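Local coordinates for protein leucine aminopeptidase A1, chloroplastic (Solanum lycopersicum, PDB 5D8N) that removes N-terminal amino acids, preferably leucine, from peptides as a magnesium-dependent homohexameric M17 aminopeptidase, with roles in wound signalling and insect defence and with chaperone activity, at residues A[54-57]-A[63-66]; A[67-72]-A[143-148]. The protein carries 1 engineered substitution. All blocks are in the same frame, centred on the assembly; numbering follows the deposited sequence.

Contact 1: A[54-57]-A[63-66]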
ATOM      1  N   ASN A  54     -17.003 -35.833 -33.358  0.57 36.74           N
ATOM      2  CA  ASN A  54     -17.241 -37.025 -34.163  0.57 38.91           C
ATOM      3  C   ASN A  54     -18.448 -36.886 -35.092  0.57 37.41           C
ATOM      4  O   ASN A  54     -18.435 -37.408 -36.211  0.57 36.55           O
ATOM      5  CB  ASN A  54     -17.417 -38.250 -33.260  0.57 45.61           C
ATOM      6  CG  ASN A  54     -16.124 -38.697 -32.584  0.57 48.67           C
ATOM      7  OD1 ASN A  54     -15.008 -38.284 -32.927  0.57 42.48           O
ATOM      8  ND2 ASN A  54     -16.280 -39.596 -31.619  0.57 53.23           N
ATOM      9  N   ASP A  55     -19.495 -36.207 -34.626  1.00 35.34           N
ATOM     10  CA  ASP A  55     -20.674 -35.914 -35.457  1.00 35.85           C
ATOM     11  C   ASP A  55     -20.335 -35.111 -36.718  1.00 36.94           C
ATOM     12  O   ASP A  55     -21.112 -35.123 -37.673  1.00 34.38           O
ATOM     13  CB  ASP A  55     -21.710 -35.089 -34.690  1.00 39.64           C
ATOM     14  CG  ASP A  55     -22.336 -35.836 -33.530  1.00 43.35           C
ATOM     15  OD1 ASP A  55     -22.356 -37.083 -33.547  1.00 47.05           O
ATOM     16  OD2 ASP A  55     -22.874 -35.154 -32.629  1.00 43.02           O
ATOM     17  N   MET A  56     -19.216 -34.385 -36.709  1.00 37.39           N
ATOM     18  CA  MET A  56     -18.811 -33.545 -37.847  1.00 40.84           C
ATOM     19  C   MET A  56     -17.862 -34.222 -38.844  1.00 47.62           C
ATOM     20  O   MET A  56     -17.338 -33.585 -39.763  1.00 46.09           O
ATOM     21  CB  MET A  56     -18.156 -32.263 -37.326  1.00 36.86           C
ATOM     22  CG  MET A  56     -19.073 -31.422 -36.462  1.00 35.48           C
ATOM     23  SD  MET A  56     -20.608 -30.970 -37.295  1.00 40.21           S
ATOM     24  CE  MET A  56     -19.936 -30.086 -38.704  1.00 36.99           C
ATOM     25  N   ALA A  57     -17.664 -35.527 -38.710  1.00 50.17           N
ATOM     26  CA  ALA A  57     -16.742 -36.219 -39.609  1.00 49.87           C
ATOM     27  C   ALA A  57     -17.227 -36.135 -41.054  1.00 48.68           C
ATOM     28  O   ALA A  57     -18.426 -36.215 -41.339  1.00 52.63           O
ATOM     29  CB  ALA A  57     -16.587 -37.675 -39.196  1.00 56.05           C
ATOM     30  N   LYS A  63     -18.318 -34.605 -47.645  1.00 55.40           N
ATOM     31  CA  LYS A  63     -19.720 -34.535 -47.260  1.00 57.59           C
ATOM     32  C   LYS A  63     -19.821 -35.068 -45.844  1.00 50.19           C
ATOM     33  O   LYS A  63     -19.040 -35.931 -45.435  1.00 51.78           O
ATOM     34  CB  LYS A  63     -20.608 -35.330 -48.218  1.00 64.97           C
ATOM     35  CG  LYS A  63     -20.540 -34.817 -49.648  1.00 76.25           C
ATOM     36  CD  LYS A  63     -21.696 -33.895 -50.001  1.00 82.10           C
ATOM     37  CE  LYS A  63     -21.194 -32.605 -50.637  1.00 89.46           C
ATOM     38  NZ  LYS A  63     -22.146 -32.114 -51.670  1.00 96.04           N
ATOM     39  N   PHE A  64     -20.778 -34.526 -45.098  1.00 48.35           N
ATOM     40  CA  PHE A  64     -21.033 -34.986 -43.735  1.00 46.69           C
ATOM     41  C   PHE A  64     -21.389 -36.470 -43.751  1.00 47.32           C
ATOM     42  O   PHE A  64     -22.278 -36.872 -44.498  1.00 43.21           O
ATOM     43  CB  PHE A  64     -22.190 -34.185 -43.117  1.00 42.99           C
ATOM     44  CG  PHE A  64     -21.862 -32.746 -42.854  1.00 41.86           C
ATOM     45  CD1 PHE A  64     -20.693 -32.401 -42.204  1.00 44.04           C
ATOM     46  CD2 PHE A  64     -22.757 -31.746 -43.177  1.00 44.03           C
ATOM     47  CE1 PHE A  64     -20.380 -31.081 -41.956  1.00 45.36           C
ATOM     48  CE2 PHE A  64     -22.461 -30.422 -42.930  1.00 44.82           C
ATOM     49  CZ  PHE A  64     -21.265 -30.085 -42.326  1.00 44.17           C
ATOM     50  N   LYS A  65     -20.794 -37.237 -42.842  1.00 50.65           N
ATOM     51  CA  LYS A  65     -21.185 -38.626 -42.601  1.00 49.99           C
ATOM     52  C   LYS A  65     -22.450 -38.715 -41.744  1.00 49.18           C
ATOM     53  O   LYS A  65     -23.247 -39.646 -41.883  1.00 44.23           O
ATOM     54  CB  LYS A  65     -20.042 -39.371 -41.903  1.00 54.91           C
ATOM     55  CG  LYS A  65     -18.862 -39.747 -42.791  1.00 57.60           C
ATOM     56  CD  LYS A  65     -17.851 -40.574 -42.008  1.00 59.80           C
ATOM     57  CE  LYS A  65     -16.610 -40.884 -42.824  1.00 66.89           C
ATOM     58  NZ  LYS A  65     -15.498 -41.362 -41.960  1.00 75.88           N
ATOM     59  N   ASN A  66     -22.602 -37.788 -40.803  1.00 42.23           N
ATOM     60  CA  ASN A  66     -23.800 -37.768 -39.974  1.00 43.85           C
ATOM     61  C   ASN A  66     -25.077 -37.691 -40.818  1.00 41.59           C
ATOM     62  O   ASN A  66     -25.258 -36.772 -41.603  1.00 42.63           O
ATOM     63  CB  ASN A  66     -23.739 -36.596 -38.984  1.00 42.73           C
ATOM     64  CG  ASN A  66     -24.960 -36.511 -38.092  1.00 39.47           C
ATOM     65  OD1 ASN A  66     -25.927 -35.819 -38.402  1.00 37.92           O
ATOM     66  ND2 ASN A  66     -24.895 -37.177 -36.951  1.00 40.71           N
TER
HETATM   67  O   HOH W   1     -20.877 -35.509 -40.230  1.00 38.42           O

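Contact 2: A[67-72]-A[143-148]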
ATOM      1  N   PRO A  67     -26.022 -38.608 -40.586  1.00 41.95           N
ATOM      2  CA  PRO A  67     -27.239 -38.643 -41.399  1.00 46.30           C
ATOM      3  C   PRO A  67     -28.071 -37.350 -41.349  1.00 44.02           C
ATOM      4  O   PRO A  67     -28.534 -36.887 -42.387  1.00 40.34           O
ATOM      5  CB  PRO A  67     -28.027 -39.821 -40.801  1.00 50.76           C
ATOM      6  CG  PRO A  67     -26.991 -40.688 -40.158  1.00 49.71           C
ATOM      7  CD  PRO A  67     -25.925 -39.749 -39.659  1.00 44.54           C
ATOM      8  N   LEU A  68     -28.327 -36.829 -40.147  1.00 43.23           N
ATOM      9  CA  LEU A  68     -29.099 -35.602 -40.008  1.00 38.76           C
ATOM     10  C   LEU A  68     -28.407 -34.406 -40.684  1.00 39.10           C
ATOM     11  O   LEU A  68     -29.002 -33.710 -41.504  1.00 40.23           O
ATOM     12  CB  LEU A  68     -29.338 -35.300 -38.532  1.00 38.56           C
ATOM     13  CG  LEU A  68     -30.013 -33.946 -38.339  1.00 43.86           C
ATOM     14  CD1 LEU A  68     -31.369 -33.946 -39.025  1.00 45.52           C
ATOM     15  CD2 LEU A  68     -30.139 -33.618 -36.861  1.00 48.03           C
ATOM     16  N   LEU A  69     -27.117 -34.233 -40.435  1.00 37.50           N
ATOM     17  CA  LEU A  69     -26.387 -33.144 -41.075  1.00 40.75           C
ATOM     18  C   LEU A  69     -26.257 -33.326 -42.587  1.00 39.59           C
ATOM     19  O   LEU A  69     -26.412 -32.374 -43.356  1.00 35.01           O
ATOM     20  CB  LEU A  69     -25.011 -32.962 -40.437  1.00 38.12           C
ATOM     21  CG  LEU A  69     -25.039 -32.542 -38.969  1.00 36.38           C
ATOM     22  CD1 LEU A  69     -23.624 -32.481 -38.421  1.00 36.80           C
ATOM     23  CD2 LEU A  69     -25.718 -31.193 -38.833  1.00 36.64           C
ATOM     24  N   GLN A  70     -26.025 -34.556 -43.020  1.00 44.15           N
ATOM     25  CA  GLN A  70     -25.982 -34.849 -44.458  1.00 50.12           C
ATOM     26  C   GLN A  70     -27.287 -34.453 -45.155  1.00 46.97           C
ATOM     27  O   GLN A  70     -27.285 -33.870 -46.241  1.00 44.23           O
ATOM     28  CB  GLN A  70     -25.677 -36.331 -44.692  1.00 59.58           C
ATOM     29  CG  GLN A  70     -25.412 -36.677 -46.155  1.00 69.09           C
ATOM     30  CD  GLN A  70     -26.607 -37.318 -46.818  1.00 78.40           C
ATOM     31  OE1 GLN A  70     -27.268 -38.168 -46.216  1.00 91.22           O
ATOM     32  NE2 GLN A  70     -26.911 -36.892 -48.045  1.00 73.33           N
ATOM     33  N   GLN A  71     -28.418 -34.762 -44.530  1.00 48.01           N
ATOM     34  CA  GLN A  71     -29.704 -34.439 -45.138  1.00 49.97           C
ATOM     35  C   GLN A  71     -29.996 -32.938 -45.154  1.00 44.57           C
ATOM     36  O   GLN A  71     -30.521 -32.399 -46.121  1.00 48.27           O
ATOM     37  CB  GLN A  71     -30.816 -35.154 -44.375  1.00 61.32           C
ATOM     38  CG  GLN A  71     -32.147 -35.121 -45.110  1.00 72.59           C
ATOM     39  CD  GLN A  71     -33.141 -36.141 -44.586  1.00 85.31           C
ATOM     40  OE1 GLN A  71     -32.908 -36.797 -43.563  1.00 80.09           O
ATOM     41  NE2 GLN A  71     -34.294 -36.221 -45.247  1.00 83.53           N
ATOM     42  N   LEU A  72     -29.729 -32.258 -44.047  1.00 43.22           N
ATOM     43  CA  LEU A  72     -29.914 -30.810 -44.023  1.00 41.70           C
ATOM     44  C   LEU A  72     -29.044 -30.115 -45.068  1.00 37.22           C
ATOM     45  O   LEU A  72     -29.502 -29.259 -45.823  1.00 35.06           O
ATOM     46  CB  LEU A  72     -29.592 -30.268 -42.638  1.00 42.33           C
ATOM     47  CG  LEU A  72     -30.600 -30.681 -41.560  1.00 44.48           C
ATOM     48  CD1 LEU A  72     -30.061 -30.331 -40.180  1.00 43.79           C
ATOM     49  CD2 LEU A  72     -31.934 -29.992 -41.802  1.00 43.43           C
ATOM     50  N   ALA A 143     -32.120 -29.930 -31.253  1.00 26.46           N
ATOM     51  CA  ALA A 143     -31.905 -31.365 -31.392  1.00 28.72           C
ATOM     52  C   ALA A 143     -30.418 -31.724 -31.287  1.00 26.19           C
ATOM     53  O   ALA A 143     -29.554 -30.870 -31.491  1.00 26.66           O
ATOM     54  CB  ALA A 143     -32.425 -31.781 -32.760  1.00 30.87           C
ATOM     55  N   LEU A 144     -30.122 -32.993 -31.034  1.00 25.92           N
ATOM     56  CA  LEU A 144     -28.757 -33.526 -31.138  1.00 29.15           C
ATOM     57  C   LEU A 144     -28.514 -34.118 -32.508  1.00 30.88           C
ATOM     58  O   LEU A 144     -29.403 -34.728 -33.085  1.00 35.96           O
ATOM     59  CB  LEU A 144     -28.495 -34.622 -30.100  1.00 29.18           C
ATOM     60  CG  LEU A 144     -28.758 -34.206 -28.659  1.00 31.98           C
ATOM     61  CD1 LEU A 144     -28.419 -35.329 -27.699  1.00 35.05           C
ATOM     62  CD2 LEU A 144     -27.944 -32.963 -28.317  1.00 34.11           C
ATOM     63  N   ALA A 145     -27.312 -33.954 -33.041  1.00 33.98           N
ATOM     64  CA  ALA A 145     -27.005 -34.529 -34.338  1.00 36.44           C
ATOM     65  C   ALA A 145     -27.018 -36.043 -34.237  1.00 41.20           C
ATOM     66  O   ALA A 145     -27.306 -36.720 -35.225  1.00 43.19           O
ATOM     67  CB  ALA A 145     -25.661 -34.056 -34.850  1.00 37.15           C
ATOM     68  N   SER A 146     -26.696 -36.582 -33.066  0.50 39.99           N
ATOM     69  CA  SER A 146     -26.801 -38.023 -32.887  0.50 41.08           C
ATOM     70  C   SER A 146     -27.292 -38.417 -31.498  0.50 41.21           C
ATOM     71  O   SER A 146     -26.845 -37.896 -30.475  0.50 40.15           O
ATOM     72  CB  SER A 146     -25.487 -38.733 -33.226  0.50 40.89           C
ATOM     73  OG  SER A 146     -24.443 -38.316 -32.366  0.50 41.46           O
ATOM     74  N   THR A 147     -28.259 -39.329 -31.507  1.00 42.50           N
ATOM     75  CA  THR A 147     -28.764 -39.996 -30.307  1.00 46.95           C
ATOM     76  C   THR A 147     -28.494 -41.509 -30.278  1.00 55.86           C
ATOM     77  O   THR A 147     -29.034 -42.206 -29.416  1.00 50.82           O
ATOM     78  CB  THR A 147     -30.289 -39.763 -30.192  1.00 46.22           C
ATOM     79  OG1 THR A 147     -30.950 -40.241 -31.377  1.00 40.50           O
ATOM     80  CG2 THR A 147     -30.596 -38.253 -30.023  1.00 43.72           C
ATOM     81  N   ASP A 148     -27.620 -42.026 -31.144  1.00 64.31           N
ATOM     82  CA  ASP A 148     -27.313 -43.464 -31.141  1.00 69.43           C
ATOM     83  C   ASP A 148     -26.687 -43.981 -29.845  1.00 59.06           C
ATOM     84  O   ASP A 148     -25.827 -43.330 -29.238  1.00 51.41           O
ATOM     85  CB  ASP A 148     -26.426 -43.868 -32.332  1.00 82.58           C
ATOM     86  CG  ASP A 148     -27.197 -43.971 -33.643  1.00 91.56           C
ATOM     87  OD1 ASP A 148     -28.448 -44.039 -33.622  1.00 76.20           O
ATOM     88  OD2 ASP A 148     -26.535 -43.965 -34.706  1.00104.23           O
TER
HETATM   89  O   HOH W   2     -28.598 -38.251 -37.456  1.00 45.10           O

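Contact 1: A[54-57]-A[63-66]
M56 and F64 run side by side and point the same way, and they make the apolar half of this contact. The methyl CE of M56 reaches CE1 of F64 at 3.4 Å, approaching the ring obliquely. The M56 chain gets there by bending at both chi2 and chi3, which turns its end back toward the ring although its CB points away from 63-66. SD lies 5.4 Å from the centroid of the F64 ring, 38° off the ring normal, a Met-aromatic contact.

The polar half is backbone. K65 N donates to A57 O over 3.0 Å and nearly straight, at 173°. CB and CG of K65 lie against the same oxygen, and farther out the extended lysine chain passes the methyl of A57. A water fills the angle between the segments, donating to the carbonyl oxygens of D55 and A57 and accepting from N66 N at 2.9 Å. CB of N66 packs on D55 O.

The two segments thereby close the loop between strand 46-52 and helix 67-75. N66 is the N-cap of that helix, its OD1 accepting from L69 N. D55 OD1 is hydrogen-bonded to S146 OG, and its OD2 accepts from the backbone N of T52, which ends the strand. L69 touches both M56 and F64, whose ring also packs on S81 and S84 of helix 79-86.

Contact 2: A[67-72]-A[143-148]
L68 faces the turn that follows strand 139-144 and meets it through one branch of its side chain. Its methyl CD2 lies 4.0 Å from L144 O and 4.1 Å from A145 CA, so the leucine rests on backbone rather than on another side chain. CG stands anti to the backbone N of L68 (chi1 174°), which carries the branch out from the first turn of the helix toward the strand end. Nearer the helix, CB of L68 passes A145 O at 4.1 Å. The second apolar touch is lighter: CD1 of L69 approaches CB of A145 at 4.4 Å.

A single water spans the polar side. It accepts from L68 N at 3.1 Å and donates to A145 O at 3.0 Å, joining an amide of the first helical turn to the carbonyl of the turn after the strand. A145 O also accepts from ND2 of N66, the N-cap residue of the helix.

Farther out, backbone bonds from A143 to A48 and G50, and from A145 to G50, hold 143-145 against strand 46-52. The methyl of A145 also touches I49 and A51 of that strand. L144 turns the other way, onto Y121 and L124 of helix 119-134.

The direct contact is thus small, burying 144 Å² over both sides, with a leucine methyl set on backbone and a light leucine-alanine touch beside it, and its polar link runs through water. That water links an early helix amide to the A145 carbonyl, which N66 ND2 grips as well, so the carbonyl has two donors while helix start and turn are coupled without a direct backbone bond between them.

In the fold
Both contacts lie in the N-terminal domain, away from the annotated metal and active sites, with centres about 9 Å apart. They come in series along the chain: contact 1 closes the loop leaving strand 46-52, and contact 2 begins at once with helix 67-75, then joins it to the end of strand 139-144, the neighbour of 46-52 in the six-stranded mixed sheet. The two also touch directly: besides the polar links from loop to turn, F64 O packs on CB of Q70 at 3.4 Å. Loop, helix start and adjoining strand end therefore form one continuous patch at the C-terminal ends of two adjacent parallel inner strands of this macro-clan domain.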